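Local coordinates for O-ureido-L-serine synthase (Streptomyces lavendulae, PDB 3X44), which joins hydroxyurea to O-acetyl-L-serine to make O-ureido-L-serine for D-cycloserine biosynthesis, using pyridoxal 5'-phosphate, and also accepts sulfide to give L-cysteine, at residues L59-T70 against L131-Q142; R88-T96 against I105-P116. The protein carries 1 engineered substitution. All coordinates share one frame; numbering follows the deposited sequence.

Contact 1. Residues L59-T70 against L131-Q142; sequences LLKPGDTIVECT and LAEKYGWFRARQ. With PUS ((E)-O-(carbamoylamino)-N-({3-hydroxy-2-methyl-5-[(phosphonooxy)methyl]pyridin-4-yl}methylidene)-L-serine), chain C.
Both oxygens of the buried Glu-68 carboxylate are held by the other segment, OE1 by Arg-139 and OE2 by Gln-142, just past the pairing of strand 65-70 with the short edge strand 138-139, its parallel neighbour in the four-stranded sheet of this type II PLP enzyme. Arg-139 NH1 reaches Glu-68 OE1 at 2.9 Å in a nearly straight salt bridge (174°) that lies in the guanidinium plane but comes from above the carboxylate, the two planes being 71° apart. OE1 also takes Cys-69 N on its anti lone pair and a water that it shares with Arg-139 NH2. OE2 uses its syn lone pair for Gln-142 N, 2.7 Å away. Bends at chi2 and chi3 curl Arg-139 back over Val-67, where CD meets CG1 at 3.4 Å and NH1 also bonds Val-67 O; NE is held by Asp-129. Several donors around one carboxylate would be expected to favour its charged form. Phe-138 N to Thr-65 O and Val-67 N to Phe-138 O carry most of the parallel ladder. At its start Thr-65 CG2 lies 3.4 Å from the centroid of the five-membered ring of Trp-137, over its face, in a CH-pi contact, while Tyr-135 CB lies toward the rim of the opposite face. On the other side of the sheet Phe-138 sits beside Ile-66, with Leu-60 CG over one ring face, toward the rim, and Leu-59 CD1 at the ring edge; helix 43-56 packs against Phe-138. The far end of the contact reaches the active site. Gln-142 sends NE2 to Cys-69 O at 3.0 Å, in the carbonyl plane, and to the carboxylate of the bound O-ureido-L-serine aldimine, whose OT receives Gln-142 NE2 at 2.8 Å and Thr-70 OG1 at 2.6 Å.

Contact 2. Residues R88-T96 against I105-P116; sequences RFVAVMGDT and IRAYGGKLVLFP
A beta-alpha-beta unit, strand 88-94, helix 99-107 and strand 111-115, closes here as its two strands pair in parallel, their axes 20° apart. Six backbone hydrogen bonds form the ladder, from Lys-111 N to Phe-89 O at one end to Asp-95 N to Phe-115 O (2.8 Å) at the other; Phe-115 N to Met-93 O is the longest at 3.3 Å. The helix ends in a Schellman motif at Gly-109, and Gly-110 CA then makes a CA-H...O contact with Phe-89 O (3.5 Å). On the face toward the connecting helix, Ile-105 CD1 lies 3.8 Å from Ala-91 CB and equally near Met-93 CE. The thioether is extended as far as SD and turns at chi3 (56°), which brings CE of Met-93 against Leu-112 CD1 as well. On the opposite face of the sheet, Val-90 CG1 meets Val-113 CG2 at 3.8 Å, and Val-92 CG2 runs beside Val-113 CB. A chi1 of 71° turns the Phe-115 ring back over the neighbouring strand. One ring face thus covers Gly-94 CA, 3.8 Å from the ring centroid in a CH-pi contact, while CD1 touches Val-92 CG1 at 3.9 Å. Asp-95 OD1 accepts a bond from Gly-117 N just beyond the second strand. Helix 120-135 packs on Val-92 and Phe-115, Leu-78 of helix 73-85 meets Phe-89, and strand 65-70 borders strand 88-94, whereas strand 111-115 faces a second subunit, whose Asp-311 and Ser-310 bond Leu-112 N and Leu-114 N.

Overall arrangement
After strands 16-18 and 28-33 and helix 43-56, the chain enters strand 65-70, runs through helix 73-85 into strand 88-94, and crosses by helix 99-107 to strand 111-115, where contact 2 closes the shorter loop. Helix 120-135 then carries it back to the other side of strand 65-70, and strand 138-139 completes contact 1, so contact 2 falls wholly within the longer loop. They supply the two outer pairings of the sheet 111-115, 88-94, 65-70, 138-139; the middle one has probable hydrogen bonds from Ile-66 N to Arg-88 O (2.7 Å) and from Val-90 N to Ile-66 O (2.8 Å). Both contacts reach the second subunit.

Contact 1. Residues L59-T70 against L131-Q142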
# COMPACT_ATOMS: atom_id res chain seq x y z
N LEU A 59 25.53 -20.44 -4.02
CA LEU A 59 25.30 -21.76 -3.44
C LEU A 59 24.08 -22.46 -4.03
O LEU A 59 23.86 -23.65 -3.78
CB LEU A 59 25.12 -21.65 -1.93
CG LEU A 59 26.31 -21.17 -1.09
CD1 LEU A 59 25.85 -20.92 0.34
CD2 LEU A 59 27.42 -22.21 -1.13
N LEU A 60 23.29 -21.73 -4.80
CA LEU A 60 22.09 -22.30 -5.41
C LEU A 60 22.01 -22.02 -6.89
O LEU A 60 22.23 -20.89 -7.33
CB LEU A 60 20.83 -21.76 -4.72
CG LEU A 60 20.27 -22.52 -3.52
CD1 LEU A 60 18.95 -21.87 -3.09
CD2 LEU A 60 20.04 -23.98 -3.86
N LYS A 61 21.68 -23.04 -7.66
CA LYS A 61 21.56 -22.91 -9.11
C LYS A 61 20.27 -23.61 -9.52
O LYS A 61 19.79 -24.50 -8.82
CB LYS A 61 22.78 -23.55 -9.80
CG LYS A 61 22.46 -24.47 -10.97
CD LYS A 61 23.72 -25.17 -11.48
CE LYS A 61 23.75 -26.64 -11.08
NZ LYS A 61 24.50 -26.87 -9.81
N PRO A 62 19.67 -23.19 -10.64
CA PRO A 62 18.42 -23.81 -11.10
C PRO A 62 18.50 -25.34 -11.14
O PRO A 62 19.47 -25.91 -11.64
CB PRO A 62 18.18 -23.21 -12.49
CG PRO A 62 19.42 -22.44 -12.82
CD PRO A 62 20.11 -22.10 -11.53
N GLY A 63 17.47 -25.99 -10.60
CA GLY A 63 17.44 -27.44 -10.58
C GLY A 63 18.07 -28.01 -9.32
O GLY A 63 17.98 -29.22 -9.07
N ASP A 64 18.71 -27.16 -8.53
CA ASP A 64 19.33 -27.60 -7.28
C ASP A 64 18.28 -28.07 -6.29
O ASP A 64 17.12 -27.66 -6.36
CB ASP A 64 20.14 -26.46 -6.66
CG ASP A 64 21.59 -26.45 -7.11
OD1 ASP A 64 22.30 -25.49 -6.77
OD2 ASP A 64 22.01 -27.41 -7.80
N THR A 65 18.69 -28.93 -5.36
CA THR A 65 17.77 -29.47 -4.35
C THR A 65 18.04 -28.89 -2.96
O THR A 65 19.17 -28.86 -2.49
CB THR A 65 17.88 -31.01 -4.28
OG1 THR A 65 17.39 -31.58 -5.50
CG2 THR A 65 17.07 -31.54 -3.11
N ILE A 66 16.97 -28.44 -2.30
CA ILE A 66 17.07 -27.87 -0.96
C ILE A 66 16.46 -28.84 0.04
O ILE A 66 15.37 -29.38 -0.19
CB ILE A 66 16.33 -26.51 -0.88
CG1 ILE A 66 17.00 -25.49 -1.79
CG2 ILE A 66 16.32 -26.00 0.55
CD1 ILE A 66 16.04 -24.58 -2.52
N VAL A 67 17.16 -29.06 1.15
CA VAL A 67 16.66 -29.96 2.18
C VAL A 67 16.67 -29.26 3.53
O VAL A 67 17.61 -28.53 3.85
CB VAL A 67 17.51 -31.26 2.28
CG1 VAL A 67 18.90 -30.94 2.82
CG2 VAL A 67 16.82 -32.26 3.19
N GLU A 68 15.62 -29.49 4.32
CA GLU A 68 15.51 -28.86 5.63
C GLU A 68 14.62 -29.65 6.59
O GLU A 68 13.64 -30.27 6.18
CB GLU A 68 14.94 -27.45 5.46
CG GLU A 68 14.70 -26.74 6.77
CD GLU A 68 15.99 -26.40 7.48
OE1 GLU A 68 16.65 -27.33 7.98
OE2 GLU A 68 16.33 -25.20 7.54
N CYS A 69 14.99 -29.64 7.87
CA CYS A 69 14.19 -30.31 8.89
C CYS A 69 13.24 -29.21 9.35
O CYS A 69 13.68 -28.12 9.72
CB CYS A 69 15.04 -30.77 10.08
SG CYS A 69 14.05 -31.22 11.51
N THR A 70 11.95 -29.48 9.33
CA THR A 70 10.98 -28.46 9.69
C THR A 70 9.82 -28.99 10.54
O THR A 70 9.57 -30.19 10.55
CB THR A 70 10.40 -27.85 8.39
OG1 THR A 70 9.35 -26.93 8.71
CG2 THR A 70 9.83 -28.95 7.51
N LEU A 131 21.43 -36.56 4.65
CA LEU A 131 20.93 -36.59 3.28
C LEU A 131 21.72 -35.65 2.39
O LEU A 131 22.04 -35.97 1.25
CB LEU A 131 19.46 -36.17 3.24
CG LEU A 131 18.48 -37.09 3.94
CD1 LEU A 131 17.11 -36.42 4.01
CD2 LEU A 131 18.40 -38.42 3.18
N ALA A 132 22.02 -34.47 2.93
CA ALA A 132 22.77 -33.48 2.18
C ALA A 132 24.15 -34.00 1.81
O ALA A 132 24.58 -33.88 0.67
CB ALA A 132 22.89 -32.20 2.99
N GLU A 133 24.84 -34.59 2.78
CA GLU A 133 26.18 -35.11 2.56
C GLU A 133 26.20 -36.24 1.55
O GLU A 133 27.17 -36.40 0.80
CB GLU A 133 26.78 -35.61 3.87
CG GLU A 133 26.72 -34.60 5.00
CD GLU A 133 27.38 -35.13 6.25
OE1 GLU A 133 26.98 -34.71 7.36
OE2 GLU A 133 28.31 -35.96 6.11
N LYS A 134 25.14 -37.03 1.53
CA LYS A 134 25.04 -38.15 0.62
C LYS A 134 24.68 -37.74 -0.80
O LYS A 134 25.19 -38.33 -1.76
CB LYS A 134 24.00 -39.15 1.14
CG LYS A 134 24.10 -40.53 0.53
CD LYS A 134 22.95 -41.42 0.97
CE LYS A 134 23.05 -42.81 0.37
NZ LYS A 134 22.03 -43.73 0.94
N TYR A 135 23.83 -36.73 -0.94
CA TYR A 135 23.40 -36.30 -2.26
C TYR A 135 23.83 -34.90 -2.71
O TYR A 135 23.57 -34.51 -3.85
CB TYR A 135 21.88 -36.43 -2.36
CG TYR A 135 21.40 -37.81 -1.96
CD1 TYR A 135 20.88 -38.06 -0.69
CD2 TYR A 135 21.50 -38.88 -2.86
CE1 TYR A 135 20.46 -39.33 -0.32
CE2 TYR A 135 21.08 -40.16 -2.49
CZ TYR A 135 20.57 -40.38 -1.23
OH TYR A 135 20.15 -41.64 -0.88
N GLY A 136 24.48 -34.16 -1.82
CA GLY A 136 24.95 -32.82 -2.16
C GLY A 136 23.91 -31.71 -2.13
O GLY A 136 24.17 -30.60 -2.61
N TRP A 137 22.74 -31.99 -1.58
CA TRP A 137 21.67 -31.00 -1.51
C TRP A 137 22.05 -29.81 -0.64
O TRP A 137 22.89 -29.93 0.25
CB TRP A 137 20.41 -31.65 -0.96
CG TRP A 137 19.97 -32.83 -1.74
CD1 TRP A 137 20.29 -33.13 -3.04
CD2 TRP A 137 19.09 -33.87 -1.29
NE1 TRP A 137 19.65 -34.29 -3.43
CE2 TRP A 137 18.92 -34.76 -2.37
CE3 TRP A 137 18.44 -34.13 -0.08
CZ2 TRP A 137 18.11 -35.90 -2.28
CZ3 TRP A 137 17.64 -35.26 0.01
CH2 TRP A 137 17.48 -36.13 -1.09
N PHE A 138 21.42 -28.67 -0.89
CA PHE A 138 21.69 -27.45 -0.12
C PHE A 138 20.89 -27.52 1.18
O PHE A 138 19.73 -27.92 1.17
CB PHE A 138 21.28 -26.22 -0.93
CG PHE A 138 21.29 -24.94 -0.14
CD1 PHE A 138 22.49 -24.29 0.15
CD2 PHE A 138 20.10 -24.37 0.31
CE1 PHE A 138 22.50 -23.10 0.88
CE2 PHE A 138 20.10 -23.18 1.03
CZ PHE A 138 21.30 -22.55 1.32
N ARG A 139 21.52 -27.15 2.29
CA ARG A 139 20.87 -27.15 3.59
C ARG A 139 20.49 -25.72 3.96
O ARG A 139 21.34 -24.84 3.97
CB ARG A 139 21.80 -27.71 4.67
CG ARG A 139 22.06 -29.21 4.58
CD ARG A 139 21.02 -30.00 5.36
NE ARG A 139 20.99 -29.64 6.77
CZ ARG A 139 19.99 -28.98 7.35
NH1 ARG A 139 18.93 -28.62 6.63
NH2 ARG A 139 20.04 -28.69 8.64
N ALA A 140 19.22 -25.49 4.25
CA ALA A 140 18.78 -24.15 4.63
C ALA A 140 19.32 -23.80 6.02
O ALA A 140 19.57 -22.63 6.31
CB ALA A 140 17.25 -24.07 4.62
N ARG A 141 19.52 -24.81 6.86
CA ARG A 141 20.02 -24.63 8.23
C ARG A 141 19.29 -23.48 8.92
O ARG A 141 19.92 -22.56 9.42
CB ARG A 141 21.52 -24.33 8.23
CG ARG A 141 22.33 -25.25 7.35
CD ARG A 141 23.79 -25.31 7.80
NE ARG A 141 24.46 -26.47 7.22
CZ ARG A 141 24.46 -27.69 7.77
NH1 ARG A 141 23.83 -27.91 8.91
NH2 ARG A 141 25.09 -28.69 7.16
N GLN A 142 17.96 -23.56 8.95
CA GLN A 142 17.16 -22.50 9.54
C GLN A 142 17.49 -22.12 10.98
O GLN A 142 17.23 -21.00 11.40
CB GLN A 142 15.66 -22.84 9.41
CG GLN A 142 15.18 -24.07 10.18
CD GLN A 142 13.67 -24.06 10.38
OE1 GLN A 142 13.06 -23.00 10.53
NE2 GLN A 142 13.05 -25.24 10.38
N PUS C . 8.47 -22.85 12.33
CA PUS C . 9.77 -23.41 11.79
CB PUS C . 10.69 -23.95 12.94
OG PUS C . 9.98 -25.03 13.70
ND PUS C . 10.91 -26.01 14.20
CE PUS C . 10.95 -26.28 15.53
NZ2 PUS C . 10.44 -25.40 16.41
OZ1 PUS C . 11.44 -27.29 15.92
C PUS C . 9.45 -24.55 10.80
O PUS C . 8.37 -24.60 10.29
OT PUS C . 10.29 -25.38 10.54
C2 PUS C . 4.66 -21.34 14.07
C3 PUS C . 5.87 -21.79 13.36
C4 PUS C . 7.18 -21.29 13.80
C5 PUS C . 7.23 -20.34 14.92
C6 PUS C . 5.97 -19.94 15.55
C2A PUS C . 3.31 -21.86 13.67
C4A PUS C . 8.46 -21.86 13.24
C5A PUS C . 8.55 -19.78 15.42
N1 PUS C . 4.77 -20.44 15.11
O3 PUS C . 5.77 -22.60 12.29
O1P PUS C . 11.22 -19.81 13.93
O2P PUS C . 10.98 -17.46 13.85
O3P PUS C . 11.01 -18.57 15.95
O4P PUS C . 9.10 -18.80 14.47
P PUS C . 10.58 -18.67 14.55
O HOH W 1 17.92 -27.51 10.18

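Contact 2. Residues R88-T96 against I105-P116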
# COMPACT_ATOMS: atom_id res chain seq x y z
N ARG A 88 14.21 -27.82 -6.34
CA ARG A 88 13.64 -29.06 -5.85
C ARG A 88 13.75 -28.94 -4.34
O ARG A 88 14.73 -28.38 -3.84
CB ARG A 88 14.45 -30.27 -6.35
CG ARG A 88 14.13 -30.69 -7.78
CD ARG A 88 15.38 -31.15 -8.53
NE ARG A 88 15.06 -31.68 -9.86
CZ ARG A 88 15.97 -32.04 -10.76
NH1 ARG A 88 17.27 -31.93 -10.49
NH2 ARG A 88 15.59 -32.52 -11.94
N PHE A 89 12.75 -29.43 -3.61
CA PHE A 89 12.76 -29.34 -2.16
C PHE A 89 12.40 -30.67 -1.48
O PHE A 89 11.52 -31.40 -1.94
CB PHE A 89 11.80 -28.24 -1.68
CG PHE A 89 11.72 -28.12 -0.18
CD1 PHE A 89 12.85 -27.76 0.55
CD2 PHE A 89 10.55 -28.42 0.50
CE1 PHE A 89 12.82 -27.71 1.95
CE2 PHE A 89 10.50 -28.38 1.89
CZ PHE A 89 11.63 -28.02 2.62
N VAL A 90 13.10 -30.97 -0.39
CA VAL A 90 12.87 -32.19 0.38
C VAL A 90 12.71 -31.81 1.84
O VAL A 90 13.64 -31.29 2.45
CB VAL A 90 14.08 -33.15 0.30
CG1 VAL A 90 13.75 -34.46 1.01
CG2 VAL A 90 14.47 -33.40 -1.14
N ALA A 91 11.53 -32.08 2.40
CA ALA A 91 11.27 -31.76 3.79
C ALA A 91 11.52 -32.95 4.71
O ALA A 91 11.17 -34.08 4.38
CB ALA A 91 9.83 -31.29 3.95
N VAL A 92 12.15 -32.68 5.85
CA VAL A 92 12.45 -33.69 6.86
C VAL A 92 11.57 -33.25 8.03
O VAL A 92 11.88 -32.28 8.70
CB VAL A 92 13.93 -33.64 7.29
CG1 VAL A 92 14.12 -34.48 8.55
CG2 VAL A 92 14.81 -34.16 6.17
N MET A 93 10.48 -33.97 8.26
CA MET A 93 9.54 -33.59 9.31
C MET A 93 9.10 -34.69 10.26
O MET A 93 8.90 -35.83 9.86
CB MET A 93 8.31 -32.96 8.64
CG MET A 93 7.31 -32.35 9.59
SD MET A 93 6.09 -31.39 8.67
CE MET A 93 5.46 -32.62 7.50
N GLY A 94 8.95 -34.33 11.53
CA GLY A 94 8.50 -35.30 12.52
C GLY A 94 7.16 -35.85 12.09
O GLY A 94 6.36 -35.13 11.51
N ASP A 95 6.91 -37.13 12.37
CA ASP A 95 5.66 -37.76 11.96
C ASP A 95 4.42 -37.33 12.74
O ASP A 95 3.31 -37.71 12.38
CB ASP A 95 5.78 -39.27 12.04
CG ASP A 95 6.08 -39.76 13.45
OD1 ASP A 95 6.12 -38.93 14.39
OD2 ASP A 95 6.28 -40.97 13.61
N THR A 96 4.61 -36.55 13.80
CA THR A 96 3.49 -36.11 14.62
C THR A 96 2.89 -34.76 14.25
O THR A 96 1.82 -34.40 14.74
CB THR A 96 3.87 -36.09 16.11
OG1 THR A 96 5.13 -35.45 16.29
CG2 THR A 96 3.95 -37.52 16.65
N ILE A 105 3.12 -29.39 1.70
CA ILE A 105 4.46 -29.55 1.16
C ILE A 105 4.34 -30.28 -0.18
O ILE A 105 4.95 -29.89 -1.18
CB ILE A 105 5.36 -30.35 2.13
CG1 ILE A 105 5.63 -29.49 3.38
CG2 ILE A 105 6.68 -30.72 1.45
CD1 ILE A 105 6.20 -30.24 4.57
N ARG A 106 3.53 -31.33 -0.20
CA ARG A 106 3.31 -32.11 -1.41
C ARG A 106 2.71 -31.27 -2.53
O ARG A 106 3.12 -31.38 -3.68
CB ARG A 106 2.39 -33.30 -1.12
CG ARG A 106 3.00 -34.36 -0.24
CD ARG A 106 3.96 -35.22 -1.03
NE ARG A 106 4.27 -36.46 -0.34
CZ ARG A 106 5.31 -37.24 -0.62
NH1 ARG A 106 6.15 -36.90 -1.59
NH2 ARG A 106 5.51 -38.35 0.07
N ALA A 107 1.75 -30.42 -2.17
CA ALA A 107 1.08 -29.57 -3.15
C ALA A 107 2.07 -28.70 -3.94
O ALA A 107 1.94 -28.56 -5.15
CB ALA A 107 0.05 -28.68 -2.45
N TYR A 108 3.04 -28.13 -3.24
CA TYR A 108 4.03 -27.28 -3.91
C TYR A 108 5.09 -28.11 -4.64
O TYR A 108 6.00 -27.55 -5.25
CB TYR A 108 4.70 -26.35 -2.89
CG TYR A 108 3.78 -25.26 -2.39
CD1 TYR A 108 3.27 -24.30 -3.27
CD2 TYR A 108 3.42 -25.19 -1.04
CE1 TYR A 108 2.41 -23.29 -2.81
CE2 TYR A 108 2.56 -24.18 -0.59
CZ TYR A 108 2.07 -23.24 -1.47
OH TYR A 108 1.23 -22.25 -1.02
N GLY A 109 4.96 -29.43 -4.57
CA GLY A 109 5.90 -30.30 -5.24
C GLY A 109 7.06 -30.76 -4.37
O GLY A 109 8.03 -31.33 -4.88
N GLY A 110 6.95 -30.53 -3.07
CA GLY A 110 8.03 -30.93 -2.18
C GLY A 110 8.05 -32.43 -1.91
O GLY A 110 7.07 -33.13 -2.13
N LYS A 111 9.20 -32.92 -1.45
CA LYS A 111 9.35 -34.33 -1.11
C LYS A 111 9.22 -34.39 0.40
O LYS A 111 9.42 -33.38 1.08
CB LYS A 111 10.72 -34.84 -1.55
CG LYS A 111 10.87 -35.02 -3.06
CD LYS A 111 10.05 -36.21 -3.57
CE LYS A 111 9.78 -36.09 -5.06
NZ LYS A 111 9.11 -37.31 -5.61
N LEU A 112 8.89 -35.56 0.92
CA LEU A 112 8.68 -35.75 2.35
C LEU A 112 9.46 -36.90 2.98
O LEU A 112 9.38 -38.04 2.53
CB LEU A 112 7.18 -35.96 2.59
CG LEU A 112 6.60 -35.92 4.00
CD1 LEU A 112 7.00 -34.63 4.70
CD2 LEU A 112 5.09 -36.03 3.90
N VAL A 113 10.22 -36.58 4.03
CA VAL A 113 10.99 -37.58 4.76
C VAL A 113 10.53 -37.47 6.21
O VAL A 113 10.83 -36.49 6.90
CB VAL A 113 12.53 -37.30 4.70
CG1 VAL A 113 13.27 -38.26 5.61
CG2 VAL A 113 13.03 -37.45 3.27
N LEU A 114 9.76 -38.45 6.67
CA LEU A 114 9.26 -38.42 8.03
C LEU A 114 10.16 -39.21 8.98
O LEU A 114 10.92 -40.08 8.55
CB LEU A 114 7.84 -39.00 8.08
CG LEU A 114 6.83 -38.38 7.10
CD1 LEU A 114 5.46 -39.06 7.27
CD2 LEU A 114 6.73 -36.89 7.36
N PHE A 115 10.08 -38.87 10.26
CA PHE A 115 10.87 -39.55 11.29
C PHE A 115 10.09 -39.48 12.60
O PHE A 115 9.24 -38.61 12.78
CB PHE A 115 12.25 -38.89 11.44
CG PHE A 115 12.23 -37.52 12.07
CD1 PHE A 115 12.12 -36.38 11.28
CD2 PHE A 115 12.34 -37.37 13.45
CE1 PHE A 115 12.12 -35.09 11.85
CE2 PHE A 115 12.34 -36.09 14.05
CZ PHE A 115 12.23 -34.95 13.24
N PRO A 116 10.38 -40.41 13.52
CA PRO A 116 9.69 -40.42 14.82
C PRO A 116 9.75 -39.07 15.53
O PRO A 116 10.80 -38.63 15.99
CB PRO A 116 10.40 -41.53 15.59
CG PRO A 116 10.94 -42.45 14.51
CD PRO A 116 11.36 -41.50 13.41